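Local atomic coordinates of LupI (Flavobacterium sp. YS-80-122, PDB entry 6IY4), a protein that probably inhibits metalloendopeptidases, as a beta-rich member of the Inh protease inhibitor family that is likely periplasmic. Residues 1-6 against 50-55; 12-17 against 84-89; 41-46 against 66-71; 76-81 against 88-93. One frame throughout, in Å; residues are numbered along the deposited sequence.

Interaction 1 of 4, residues 1-6 against 50-55; sequences LSPAQV and WSPTPD
The short N-terminal helix 3-6 rests on strand 49-53, the last strand in the order of the antiparallel sheet, with Pro3 and Val6 set against Trp50 and Pro52. The Trp50 indole is reached at its six-membered ring. Val6 CG1 lies 3.7 Å from Trp50 CZ3, and the two side chains run past one another, pointing oppositely. At the rim, Pro3 O sits near the ring plane, 3.5 Å from Trp50 CH2. Pro3 CB touches the same CH2 at 4.0 Å. Trp50 CG stands between its own backbone N and carbonyl carbon, the crowded position (chi1 57°), and from there the indole runs on to meet Pro3 and Val6 with its CZ3-CH2 end. The pyrrole nitrogen, NE1, donates to Thr31 O outside the contact, which helps fix how the ring is turned.

Pro52 meets Leu1, Pro3 and Val6. Its CB is 3.5 Å from Leu1 O and 4.0 Å from Val6 CG2. The two prolines cross at about a right angle, Pro3 CD to Pro52 CG 4.1 Å. Ser2 is the N-cap of the helix: its OG takes a weak bond from Gln5 N at 3.3 Å.

Between the two segments the hold is therefore apolar, with carbonyl oxygens resting on C-H groups of Trp50 and Pro52. Such a contact depends on shape fit, and the polar bonds described run within 1-6 or from Trp50 to Thr31.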
loop_
_atom_site.group_PDB
_atom_site.type_symbol
_atom_site.label_atom_id
_atom_site.label_comp_id
_atom_site.label_asym_id
_atom_site.label_seq_id
_atom_site.Cartn_x
_atom_site.Cartn_y
_atom_site.Cartn_z
ATOM N N LEU A 1 12.477 0.550 -8.965
ATOM C CA LEU A 1 12.924 0.034 -7.626
ATOM C C LEU A 1 12.632 -1.469 -7.566
ATOM O O LEU A 1 11.525 -1.842 -7.969
ATOM C CB LEU A 1 12.164 0.788 -6.525
ATOM C CG LEU A 1 12.416 2.298 -6.381
ATOM C CD1 LEU A 1 11.522 2.892 -5.303
ATOM C CD2 LEU A 1 13.871 2.628 -6.057
ATOM N N SER A 2 13.599 -2.297 -7.168
ATOM C CA SER A 2 13.436 -3.745 -6.914
ATOM C C SER A 2 12.528 -3.933 -5.703
ATOM O O SER A 2 12.391 -3.055 -4.827
ATOM C CB SER A 2 14.749 -4.418 -6.667
ATOM O OG SER A 2 15.301 -3.925 -5.435
ATOM N N PRO A 3 11.928 -5.114 -5.515
ATOM C CA PRO A 3 11.264 -5.381 -4.242
ATOM C C PRO A 3 12.129 -5.072 -3.015
ATOM O O PRO A 3 11.619 -4.550 -2.018
ATOM C CB PRO A 3 10.937 -6.872 -4.340
ATOM C CG PRO A 3 10.699 -7.071 -5.830
ATOM C CD PRO A 3 11.716 -6.175 -6.518
ATOM N N ALA A 4 13.419 -5.409 -3.041
ATOM C CA ALA A 4 14.266 -5.189 -1.845
ATOM C C ALA A 4 14.306 -3.691 -1.506
ATOM O O ALA A 4 14.474 -3.331 -0.315
ATOM C CB ALA A 4 15.650 -5.748 -2.091
ATOM N N GLN A 5 14.163 -2.814 -2.500
ATOM C CA GLN A 5 14.243 -1.350 -2.291
ATOM C C GLN A 5 12.907 -0.761 -1.820
ATOM O O GLN A 5 12.863 0.465 -1.420
ATOM C CB GLN A 5 14.800 -0.706 -3.562
ATOM C CG GLN A 5 16.292 -0.944 -3.689
ATOM C CD GLN A 5 17.013 -0.219 -2.575
ATOM O OE1 GLN A 5 16.858 0.986 -2.413
ATOM N NE2 GLN A 5 17.640 -0.975 -1.695
ATOM N N VAL A 6 11.831 -1.560 -1.870
ATOM C CA VAL A 6 10.476 -1.095 -1.462
ATOM C C VAL A 6 10.080 -1.816 -0.179
ATOM O O VAL A 6 9.244 -1.288 0.531
ATOM C CB VAL A 6 9.471 -1.381 -2.600
ATOM C CG1 VAL A 6 8.033 -1.026 -2.247
ATOM C CG2 VAL A 6 9.873 -0.711 -3.889
ATOM N N TRP A 50 2.188 -7.667 -3.316
ATOM C CA TRP A 50 2.500 -6.348 -3.894
ATOM C C TRP A 50 3.567 -6.502 -4.956
ATOM O O TRP A 50 4.333 -7.440 -4.925
ATOM C CB TRP A 50 2.880 -5.354 -2.794
ATOM C CG TRP A 50 4.034 -5.780 -1.943
ATOM C CD1 TRP A 50 4.005 -6.491 -0.780
ATOM C CD2 TRP A 50 5.416 -5.444 -2.178
ATOM N NE1 TRP A 50 5.267 -6.646 -0.298
ATOM C CE2 TRP A 50 6.158 -6.005 -1.123
ATOM C CE3 TRP A 50 6.102 -4.753 -3.184
ATOM C CZ2 TRP A 50 7.545 -5.879 -1.034
ATOM C CZ3 TRP A 50 7.475 -4.597 -3.085
ATOM C CH2 TRP A 50 8.193 -5.169 -2.032
ATOM N N SER A 51 3.657 -5.502 -5.830
ATOM C CA SER A 51 4.672 -5.501 -6.895
ATOM C C SER A 51 5.012 -4.080 -7.264
ATOM O O SER A 51 4.136 -3.291 -7.599
ATOM C CB SER A 51 4.179 -6.250 -8.095
ATOM O OG SER A 51 5.239 -6.431 -9.016
ATOM N N PRO A 52 6.300 -3.721 -7.264
ATOM C CA PRO A 52 6.686 -2.372 -7.648
ATOM C C PRO A 52 6.568 -2.222 -9.160
ATOM O O PRO A 52 6.663 -3.209 -9.875
ATOM C CB PRO A 52 8.147 -2.236 -7.209
ATOM C CG PRO A 52 8.584 -3.597 -6.783
ATOM C CD PRO A 52 7.436 -4.566 -6.894
ATOM N N THR A 53 6.380 -0.995 -9.608
ATOM C CA THR A 53 6.366 -0.627 -11.042
ATOM C C THR A 53 7.353 0.507 -11.178
ATOM O O THR A 53 7.847 1.046 -10.191
ATOM C CB THR A 53 4.959 -0.236 -11.495
ATOM O OG1 THR A 53 4.739 1.077 -10.964
ATOM C CG2 THR A 53 3.910 -1.238 -11.056
ATOM N N PRO A 54 7.670 0.927 -12.416
ATOM C CA PRO A 54 8.674 1.963 -12.587
ATOM C C PRO A 54 8.331 3.276 -11.875
ATOM O O PRO A 54 9.225 3.988 -11.478
ATOM C CB PRO A 54 8.694 2.095 -14.113
ATOM C CG PRO A 54 8.340 0.708 -14.574
ATOM C CD PRO A 54 7.156 0.404 -13.679
ATOM N N ASP A 55 7.043 3.553 -11.713
ATOM C CA ASP A 55 6.525 4.852 -11.246
ATOM C C ASP A 55 5.568 4.674 -10.077
ATOM O O ASP A 55 4.832 5.626 -9.801
ATOM C CB ASP A 55 5.779 5.555 -12.377
ATOM C CG ASP A 55 4.627 4.744 -12.968
ATOM O OD1 ASP A 55 4.493 3.562 -12.638
ATOM O OD2 ASP A 55 3.850 5.348 -13.703
#

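Interaction 2 of 4, residues 12-17 against 84-89; sequences FYVQGA and GSKTLV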
loop_
_atom_site.group_PDB
_atom_site.type_symbol
_atom_site.label_atom_id
_atom_site.label_comp_id
_atom_site.label_asym_id
_atom_site.label_seq_id
_atom_site.Cartn_x
_atom_site.Cartn_y
_atom_site.Cartn_z
ATOM N N PHE A 12 0.245 3.393 6.542
ATOM C CA PHE A 12 -0.892 3.654 5.644
ATOM C C PHE A 12 -1.914 4.522 6.381
ATOM O O PHE A 12 -2.231 4.225 7.541
ATOM C CB PHE A 12 -1.569 2.349 5.235
ATOM C CG PHE A 12 -0.785 1.479 4.294
ATOM C CD1 PHE A 12 0.238 0.671 4.771
ATOM C CD2 PHE A 12 -1.076 1.440 2.948
ATOM C CE1 PHE A 12 0.940 -0.155 3.915
ATOM C CE2 PHE A 12 -0.339 0.639 2.083
ATOM C CZ PHE A 12 0.647 -0.166 2.583
ATOM N N TYR A 13 -2.496 5.450 5.645
ATOM C CA TYR A 13 -3.643 6.232 6.150
ATOM C C TYR A 13 -4.388 6.861 4.982
ATOM O O TYR A 13 -3.795 7.072 3.905
ATOM C CB TYR A 13 -3.191 7.286 7.152
ATOM C CG TYR A 13 -2.267 8.350 6.633
ATOM C CD1 TYR A 13 -0.910 8.143 6.638
ATOM C CD2 TYR A 13 -2.750 9.544 6.154
ATOM C CE1 TYR A 13 -0.042 9.119 6.174
ATOM C CE2 TYR A 13 -1.897 10.523 5.670
ATOM C CZ TYR A 13 -0.541 10.318 5.720
ATOM O OH TYR A 13 0.335 11.258 5.265
ATOM N N VAL A 14 -5.630 7.202 5.217
ATOM C CA VAL A 14 -6.437 7.929 4.220
ATOM C C VAL A 14 -6.203 9.423 4.483
ATOM O O VAL A 14 -6.306 9.909 5.649
ATOM C CB VAL A 14 -7.929 7.567 4.313
ATOM C CG1 VAL A 14 -8.771 8.454 3.412
ATOM C CG2 VAL A 14 -8.208 6.110 3.996
ATOM N N GLN A 15 -5.887 10.151 3.433
ATOM C CA GLN A 15 -5.630 11.597 3.536
ATOM C C GLN A 15 -6.839 12.257 4.196
ATOM O O GLN A 15 -7.969 11.925 3.773
ATOM C CB GLN A 15 -5.426 12.220 2.163
ATOM C CG GLN A 15 -4.938 13.649 2.219
ATOM C CD GLN A 15 -3.505 13.660 1.753
ATOM O OE1 GLN A 15 -3.202 13.677 0.549
ATOM N NE2 GLN A 15 -2.613 13.545 2.715
ATOM N N GLY A 16 -6.561 13.099 5.202
ATOM C CA GLY A 16 -7.597 13.776 5.996
ATOM C C GLY A 16 -7.925 12.983 7.247
ATOM O O GLY A 16 -8.596 13.525 8.140
ATOM N N ALA A 17 -7.462 11.738 7.327
ATOM C CA ALA A 17 -7.728 10.841 8.476
ATOM C C ALA A 17 -6.406 10.249 8.980
ATOM O O ALA A 17 -6.404 9.063 9.329
ATOM C CB ALA A 17 -8.726 9.771 8.102
ATOM N N GLY A 84 -14.664 6.552 -4.087
ATOM C CA GLY A 84 -15.203 7.536 -3.132
ATOM C C GLY A 84 -14.307 8.756 -3.035
ATOM O O GLY A 84 -14.405 9.451 -2.015
ATOM N N SER A 85 -13.468 8.996 -4.061
ATOM C CA SER A 85 -12.534 10.154 -4.196
ATOM C C SER A 85 -11.686 10.346 -2.930
ATOM O O SER A 85 -11.497 11.493 -2.472
ATOM C CB SER A 85 -13.266 11.409 -4.569
ATOM O OG SER A 85 -12.915 11.790 -5.887
ATOM N N LYS A 86 -11.176 9.250 -2.389
ATOM C CA LYS A 86 -10.245 9.287 -1.241
ATOM C C LYS A 86 -8.824 9.074 -1.796
ATOM O O LYS A 86 -8.704 8.595 -2.945
ATOM C CB LYS A 86 -10.725 8.251 -0.224
ATOM C CG LYS A 86 -12.092 8.565 0.376
ATOM C CD LYS A 86 -12.044 9.724 1.358
ATOM C CE LYS A 86 -13.284 10.596 1.355
ATOM N NZ LYS A 86 -13.041 11.863 2.089
ATOM N N THR A 87 -7.803 9.463 -1.026
ATOM C CA THR A 87 -6.370 9.194 -1.332
ATOM C C THR A 87 -5.795 8.334 -0.198
ATOM O O THR A 87 -5.927 8.715 0.963
ATOM C CB THR A 87 -5.519 10.452 -1.500
ATOM O OG1 THR A 87 -6.191 11.161 -2.536
ATOM C CG2 THR A 87 -4.091 10.153 -1.892
ATOM N N LEU A 88 -5.239 7.193 -0.549
ATOM C CA LEU A 88 -4.513 6.341 0.419
ATOM C C LEU A 88 -3.058 6.706 0.288
ATOM O O LEU A 88 -2.521 6.719 -0.840
ATOM C CB LEU A 88 -4.713 4.861 0.107
ATOM C CG LEU A 88 -4.046 3.889 1.071
ATOM C CD1 LEU A 88 -4.657 3.982 2.441
ATOM C CD2 LEU A 88 -4.150 2.477 0.555
ATOM N N VAL A 89 -2.479 7.058 1.409
ATOM C CA VAL A 89 -1.066 7.450 1.512
ATOM C C VAL A 89 -0.321 6.295 2.157
ATOM O O VAL A 89 -0.842 5.695 3.123
ATOM C CB VAL A 89 -0.942 8.723 2.373
ATOM C CG1 VAL A 89 0.506 9.141 2.522
ATOM C CG2 VAL A 89 -1.776 9.859 1.783
HETATM O O HOH W 1 -8.416 11.278 1.090
#
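The Tyr13 ring has Val89 over one face and the Phe12 ring has Leu88 at its edge. Val89 CB stands 3.9 Å from the Tyr13 centroid and 17° off the normal, a CH-pi contact displaced toward the rim. Val89 CG1 reaches to 3.5 Å from Tyr13 OH. Leu88 CD2 meets Phe12 CD2 at 4.0 Å, near the plane of that ring. An alanine at Tyr13 would probably leave Val89 CB and CG1 without the ring that covers them.

These side chains sit on an antiparallel strand pair, 12-14 with 86-89. Tyr13 and Val89 form a hydrogen-bonded pair: Val89 N donates to Tyr13 O at 2.8 Å, Tyr13 N to Val89 O at 3.0 Å. Val14 and Leu88 form the next, non-hydrogen-bonded pair, with Trp42 packed against both side chains. Gln15 N then bonds to Thr87 O. A water replaces the return bond: it donates to Gln15 O and accepts from Thr87 N at 2.9 Å. Here the chain leaves the sheet in a type II turn, closed by Ala17 N to Val14 O at 2.7 Å, with Gly16 at positive phi.

Interaction 3 of 4, residues 41-46 against 66-71; sequences AWLGRT and QSLFLE
Arg45 lies against Gln66 and Ser67 for much of its length. Its CB packs on Ser67 CB at 4.1 Å. CG, anti to the backbone N (chi1 -167°), carries the chain on to CD, which comes 3.7 Å from Gln66 O. The chain then bends at chi3 (-60°), which puts NE beside the same carbonyl. NE gives Gln66 O a weak hydrogen bond of 3.3 Å, with the oxygen at the edge of the guanidinium and in its plane. At the tip, NH1 is in a long, weak ion pair with Asp63.

The backbone of Arg45 is held more closely. Ser67 OG, anti to its own backbone N, donates to Arg45 O at 2.6 Å, tilted 25° from the carbonyl plane. A water accepts from Arg45 N and donates to Ser67 O at 2.8 Å. Leu43 closes the inner side. Its CD1 lies 3.3 Å from Ser67 OG, and its CD2 meets Leu68 CD2 at 4.0 Å, the two leucines crossing at about a right angle. Val82 packs on both.

The loop 41-46 thus docks where strand 66-74 turns a corner. Opposite Leu59 the strand carries a classic beta bulge at Ser67 and Leu68.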
loop_
_atom_site.group_PDB
_atom_site.type_symbol
_atom_site.label_atom_id
_atom_site.label_comp_id
_atom_site.label_asym_id
_atom_site.label_seq_id
_atom_site.Cartn_x
_atom_site.Cartn_y
_atom_site.Cartn_z
ATOM N N ALA A 41 -10.709 -1.821 5.701
ATOM C CA ALA A 41 -11.586 -0.676 6.019
ATOM C C ALA A 41 -11.591 0.303 4.848
ATOM O O ALA A 41 -12.549 1.118 4.743
ATOM C CB ALA A 41 -11.110 0.001 7.273
ATOM N N TRP A 42 -10.583 0.255 3.973
ATOM C CA TRP A 42 -10.331 1.364 3.010
ATOM C C TRP A 42 -10.465 0.891 1.555
ATOM O O TRP A 42 -10.772 1.712 0.666
ATOM C CB TRP A 42 -8.941 1.959 3.270
ATOM C CG TRP A 42 -8.785 2.579 4.624
ATOM C CD1 TRP A 42 -9.745 3.221 5.352
ATOM C CD2 TRP A 42 -7.582 2.657 5.410
ATOM N NE1 TRP A 42 -9.221 3.693 6.523
ATOM C CE2 TRP A 42 -7.903 3.337 6.603
ATOM C CE3 TRP A 42 -6.276 2.214 5.235
ATOM C CZ2 TRP A 42 -6.968 3.588 7.604
ATOM C CZ3 TRP A 42 -5.357 2.445 6.232
ATOM C CH2 TRP A 42 -5.694 3.124 7.400
ATOM N N LEU A 43 -10.165 -0.366 1.289
ATOM C CA LEU A 43 -10.129 -0.915 -0.081
ATOM C C LEU A 43 -11.227 -1.977 -0.206
ATOM O O LEU A 43 -11.423 -2.739 0.773
ATOM C CB LEU A 43 -8.738 -1.516 -0.331
ATOM C CG LEU A 43 -7.546 -0.568 -0.229
ATOM C CD1 LEU A 43 -6.247 -1.321 -0.387
ATOM C CD2 LEU A 43 -7.641 0.569 -1.229
ATOM N N GLY A 44 -11.802 -2.062 -1.397
ATOM C CA GLY A 44 -12.785 -3.107 -1.758
ATOM C C GLY A 44 -12.178 -4.496 -1.754
ATOM O O GLY A 44 -12.842 -5.464 -1.354
ATOM N N ARG A 45 -10.910 -4.585 -2.144
ATOM C CA ARG A 45 -10.180 -5.857 -2.299
ATOM C C ARG A 45 -9.020 -5.821 -1.327
ATOM O O ARG A 45 -8.226 -4.912 -1.462
ATOM C CB ARG A 45 -9.746 -5.977 -3.755
ATOM C CG ARG A 45 -9.267 -7.377 -4.090
ATOM C CD ARG A 45 -8.610 -7.450 -5.451
ATOM N NE ARG A 45 -9.555 -7.058 -6.487
ATOM C CZ ARG A 45 -10.603 -7.788 -6.886
ATOM N NH1 ARG A 45 -10.886 -8.961 -6.323
ATOM N NH2 ARG A 45 -11.365 -7.338 -7.874
ATOM N N THR A 46 -8.960 -6.714 -0.352
ATOM C CA THR A 46 -7.856 -6.768 0.620
ATOM C C THR A 46 -6.594 -7.293 -0.074
ATOM O O THR A 46 -6.626 -8.343 -0.680
ATOM C CB THR A 46 -8.221 -7.676 1.789
ATOM O OG1 THR A 46 -9.311 -7.034 2.463
ATOM C CG2 THR A 46 -7.062 -7.865 2.731
ATOM N N GLN A 66 -6.096 -6.346 -9.227
ATOM C CA GLN A 66 -5.586 -5.105 -8.621
ATOM C C GLN A 66 -6.469 -4.740 -7.433
ATOM O O GLN A 66 -7.684 -4.551 -7.578
ATOM C CB GLN A 66 -5.531 -3.995 -9.671
ATOM C CG GLN A 66 -5.064 -2.640 -9.151
ATOM C CD GLN A 66 -4.795 -1.688 -10.291
ATOM O OE1 GLN A 66 -5.059 -0.485 -10.228
ATOM N NE2 GLN A 66 -4.233 -2.243 -11.336
ATOM N N SER A 67 -5.843 -4.574 -6.271
ATOM C CA SER A 67 -6.483 -3.923 -5.111
ATOM C C SER A 67 -6.287 -2.400 -5.196
ATOM O O SER A 67 -7.243 -1.623 -4.914
ATOM C CB SER A 67 -5.963 -4.490 -3.806
ATOM O OG SER A 67 -6.346 -3.610 -2.772
ATOM N N LEU A 68 -5.091 -1.951 -5.607
ATOM C CA LEU A 68 -4.851 -0.498 -5.785
ATOM C C LEU A 68 -3.523 -0.326 -6.508
ATOM O O LEU A 68 -2.571 -1.066 -6.241
ATOM C CB LEU A 68 -4.809 0.206 -4.436
ATOM C CG LEU A 68 -4.868 1.726 -4.483
ATOM C CD1 LEU A 68 -6.216 2.190 -4.977
ATOM C CD2 LEU A 68 -4.551 2.324 -3.115
ATOM N N PHE A 69 -3.441 0.694 -7.328
ATOM C CA PHE A 69 -2.187 1.228 -7.876
ATOM C C PHE A 69 -1.914 2.538 -7.156
ATOM O O PHE A 69 -2.802 3.416 -7.130
ATOM C CB PHE A 69 -2.259 1.462 -9.382
ATOM C CG PHE A 69 -1.014 2.150 -9.885
ATOM C CD1 PHE A 69 0.191 1.469 -9.960
ATOM C CD2 PHE A 69 -1.045 3.480 -10.231
ATOM C CE1 PHE A 69 1.333 2.093 -10.405
ATOM C CE2 PHE A 69 0.102 4.107 -10.669
ATOM C CZ PHE A 69 1.274 3.417 -10.752
ATOM N N LEU A 70 -0.702 2.694 -6.633
ATOM C CA LEU A 70 -0.276 3.969 -6.003
ATOM C C LEU A 70 0.897 4.549 -6.787
ATOM O O LEU A 70 1.820 3.814 -7.134
ATOM C CB LEU A 70 0.149 3.760 -4.553
ATOM C CG LEU A 70 -0.885 3.081 -3.649
ATOM C CD1 LEU A 70 -0.756 1.560 -3.575
ATOM C CD2 LEU A 70 -0.828 3.659 -2.236
ATOM N N GLU A 71 0.852 5.841 -6.987
ATOM C CA GLU A 71 1.958 6.566 -7.656
ATOM C C GLU A 71 3.057 6.863 -6.637
ATOM O O GLU A 71 2.766 7.297 -5.530
ATOM C CB GLU A 71 1.343 7.821 -8.262
ATOM C CG GLU A 71 2.257 8.702 -9.059
ATOM C CD GLU A 71 1.465 9.800 -9.768
ATOM O OE1 GLU A 71 0.296 10.071 -9.359
ATOM O OE2 GLU A 71 2.007 10.368 -10.750
HETATM O O HOH W 2 -9.671 -2.417 -3.797
#

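Interaction 4 of 4, residues 76-81 against 88-93; sequences GRYEGS and LVMQRA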
loop_
_atom_site.group_PDB
_atom_site.type_symbol
_atom_site.label_atom_id
_atom_site.label_comp_id
_atom_site.label_asym_id
_atom_site.label_seq_id
_atom_site.Cartn_x
_atom_site.Cartn_y
_atom_site.Cartn_z
ATOM N N GLY A 76 10.194 7.145 -0.443
ATOM C CA GLY A 76 9.476 6.551 0.694
ATOM C C GLY A 76 8.043 7.027 0.793
ATOM O O GLY A 76 7.509 6.980 1.885
ATOM N N ARG A 77 7.410 7.453 -0.292
ATOM C CA ARG A 77 5.978 7.846 -0.234
ATOM C C ARG A 77 5.256 7.475 -1.524
ATOM O O ARG A 77 5.737 7.853 -2.612
ATOM C CB ARG A 77 5.831 9.358 -0.030
ATOM C CG ARG A 77 4.390 9.840 0.091
ATOM C CD ARG A 77 4.353 11.357 0.222
ATOM N NE ARG A 77 2.995 11.857 0.360
ATOM C CZ ARG A 77 2.389 12.143 1.512
ATOM N NH1 ARG A 77 2.999 11.975 2.670
ATOM N NH2 ARG A 77 1.154 12.589 1.495
ATOM N N TYR A 78 4.140 6.776 -1.387
ATOM C CA TYR A 78 3.208 6.513 -2.506
ATOM C C TYR A 78 1.833 7.049 -2.146
ATOM O O TYR A 78 1.481 7.106 -0.980
ATOM C CB TYR A 78 3.079 5.023 -2.783
ATOM C CG TYR A 78 4.318 4.299 -3.206
ATOM C CD1 TYR A 78 5.114 3.691 -2.267
ATOM C CD2 TYR A 78 4.639 4.168 -4.534
ATOM C CE1 TYR A 78 6.233 2.965 -2.644
ATOM C CE2 TYR A 78 5.763 3.481 -4.925
ATOM C CZ TYR A 78 6.564 2.876 -3.972
ATOM O OH TYR A 78 7.691 2.184 -4.291
ATOM N N GLU A 79 1.059 7.441 -3.169
ATOM C CA GLU A 79 -0.338 7.892 -2.997
ATOM C C GLU A 79 -1.229 7.263 -4.067
ATOM O O GLU A 79 -0.823 7.263 -5.222
ATOM C CB GLU A 79 -0.411 9.408 -3.108
ATOM C CG GLU A 79 0.251 10.094 -1.957
ATOM C CD GLU A 79 0.317 11.591 -2.152
ATOM O OE1 GLU A 79 -0.234 12.067 -3.168
ATOM O OE2 GLU A 79 0.990 12.257 -1.353
ATOM N N GLY A 80 -2.364 6.701 -3.670
ATOM C CA GLY A 80 -3.257 6.043 -4.618
ATOM C C GLY A 80 -4.664 6.562 -4.475
ATOM O O GLY A 80 -5.127 6.815 -3.344
ATOM N N SER A 81 -5.319 6.741 -5.619
ATOM C CA SER A 81 -6.690 7.274 -5.727
ATOM C C SER A 81 -7.638 6.132 -5.446
ATOM O O SER A 81 -7.690 5.213 -6.265
ATOM C CB SER A 81 -6.961 7.825 -7.082
ATOM O OG SER A 81 -6.144 8.962 -7.342
ATOM N N LEU A 88 -5.239 7.193 -0.549
ATOM C CA LEU A 88 -4.513 6.341 0.419
ATOM C C LEU A 88 -3.058 6.706 0.288
ATOM O O LEU A 88 -2.521 6.719 -0.840
ATOM C CB LEU A 88 -4.713 4.861 0.107
ATOM C CG LEU A 88 -4.046 3.889 1.071
ATOM C CD1 LEU A 88 -4.657 3.982 2.441
ATOM C CD2 LEU A 88 -4.150 2.477 0.555
ATOM N N VAL A 89 -2.479 7.058 1.409
ATOM C CA VAL A 89 -1.066 7.450 1.512
ATOM C C VAL A 89 -0.321 6.295 2.157
ATOM O O VAL A 89 -0.842 5.695 3.123
ATOM C CB VAL A 89 -0.942 8.723 2.373
ATOM C CG1 VAL A 89 0.506 9.141 2.522
ATOM C CG2 VAL A 89 -1.776 9.859 1.783
ATOM N N MET A 90 0.854 5.982 1.632
ATOM C CA MET A 90 1.743 5.023 2.312
ATOM C C MET A 90 3.109 5.699 2.392
ATOM O O MET A 90 3.588 6.259 1.412
ATOM C CB MET A 90 1.736 3.626 1.674
ATOM C CG MET A 90 2.374 3.523 0.435
ATOM S SD MET A 90 2.108 1.831 -0.269
ATOM C CE MET A 90 3.432 0.879 0.454
ATOM N N GLN A 91 3.678 5.731 3.573
ATOM C CA GLN A 91 4.949 6.446 3.786
ATOM C C GLN A 91 5.784 5.592 4.703
ATOM O O GLN A 91 5.219 5.076 5.646
ATOM C CB GLN A 91 4.776 7.742 4.549
ATOM C CG GLN A 91 4.102 8.843 3.788
ATOM C CD GLN A 91 4.165 10.041 4.703
ATOM O OE1 GLN A 91 3.373 10.171 5.641
ATOM N NE2 GLN A 91 5.181 10.868 4.479
ATOM N N ARG A 92 7.074 5.524 4.465
ATOM C CA ARG A 92 7.955 4.802 5.413
ATOM C C ARG A 92 7.988 5.561 6.739
ATOM O O ARG A 92 7.958 6.803 6.741
ATOM C CB ARG A 92 9.356 4.640 4.839
ATOM C CG ARG A 92 9.462 3.654 3.693
ATOM C CD ARG A 92 10.876 3.506 3.241
ATOM N NE ARG A 92 11.138 2.537 2.218
ATOM C CZ ARG A 92 11.365 1.250 2.391
ATOM N NH1 ARG A 92 11.251 0.652 3.573
ATOM N NH2 ARG A 92 11.695 0.531 1.346
ATOM N N ALA A 93 8.064 4.867 7.861
ATOM C CA ALA A 93 7.999 5.573 9.176
ATOM C C ALA A 93 6.683 6.364 9.295
ATOM O O ALA A 93 6.640 7.597 9.151
ATOM C CB ALA A 93 9.181 6.509 9.348
#
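Tyr78 and Met90 lie side by side and point the same way, and so do Arg77 and Gln91 on the other face of the strand pair. Met90 CG touches Tyr78 CB at 3.6 Å. The sulfur, SD, is 5.0 Å from the Tyr78 centroid, an oblique Met-aromatic contact. Trp10 packs against both side chains.

The Arg77 chain is extended from CG to NE and crosses Val89 obliquely. Val89 CG1 lies under one face of the guanidinium, 3.7 Å from Arg77 CZ. At the edge, in the guanidinium plane, NE and NH2 both grip Glu79 OE2, at 2.7 and 2.9 Å, a side-on salt bridge to one oxygen. The guanidinium and Gln91 amide planes are 71° apart. An alanine at Arg77 would probably leave the Glu79 carboxylate without this charged mate and uncover a flank of Val89.

Paired backbone bonds join Tyr78 with Met90 and Gly80 with Leu88. One more runs from Arg92 N to Gly76 O at 3.0 Å. Gly76 has positive phi, and a side chain there would come close to Arg92 CD.

The two strands, 77-82 and 86-92, form a beta hairpin within the up-and-down antiparallel sheet, in keeping with the beta-barrel fold of Inh inhibitors.

Overall arrangement
Interactions 2 and 4 lie on the two sides of strand 86-92, their centres about 9 Å apart, and share Leu88 and Val89. Strand 66-74 of interaction 3 continues the sheet: Glu71 N probably bonds to Glu79 O of interaction 4, at 2.8 Å. Trp42 and Leu68 also pack on Leu88. Interaction 1 sits far from interaction 2, with about 21 Å between centres, on the opposite side of the chain's centre. It reaches interaction 4 through Tyr78 and Arg92. In related Inh inhibitors the N-terminal residues enter the protease active-site cleft. Interaction 1 may therefore set the root of the inhibitory segment, while interactions 2 and 4 join sheet strands and interaction 3 docks a loop on one.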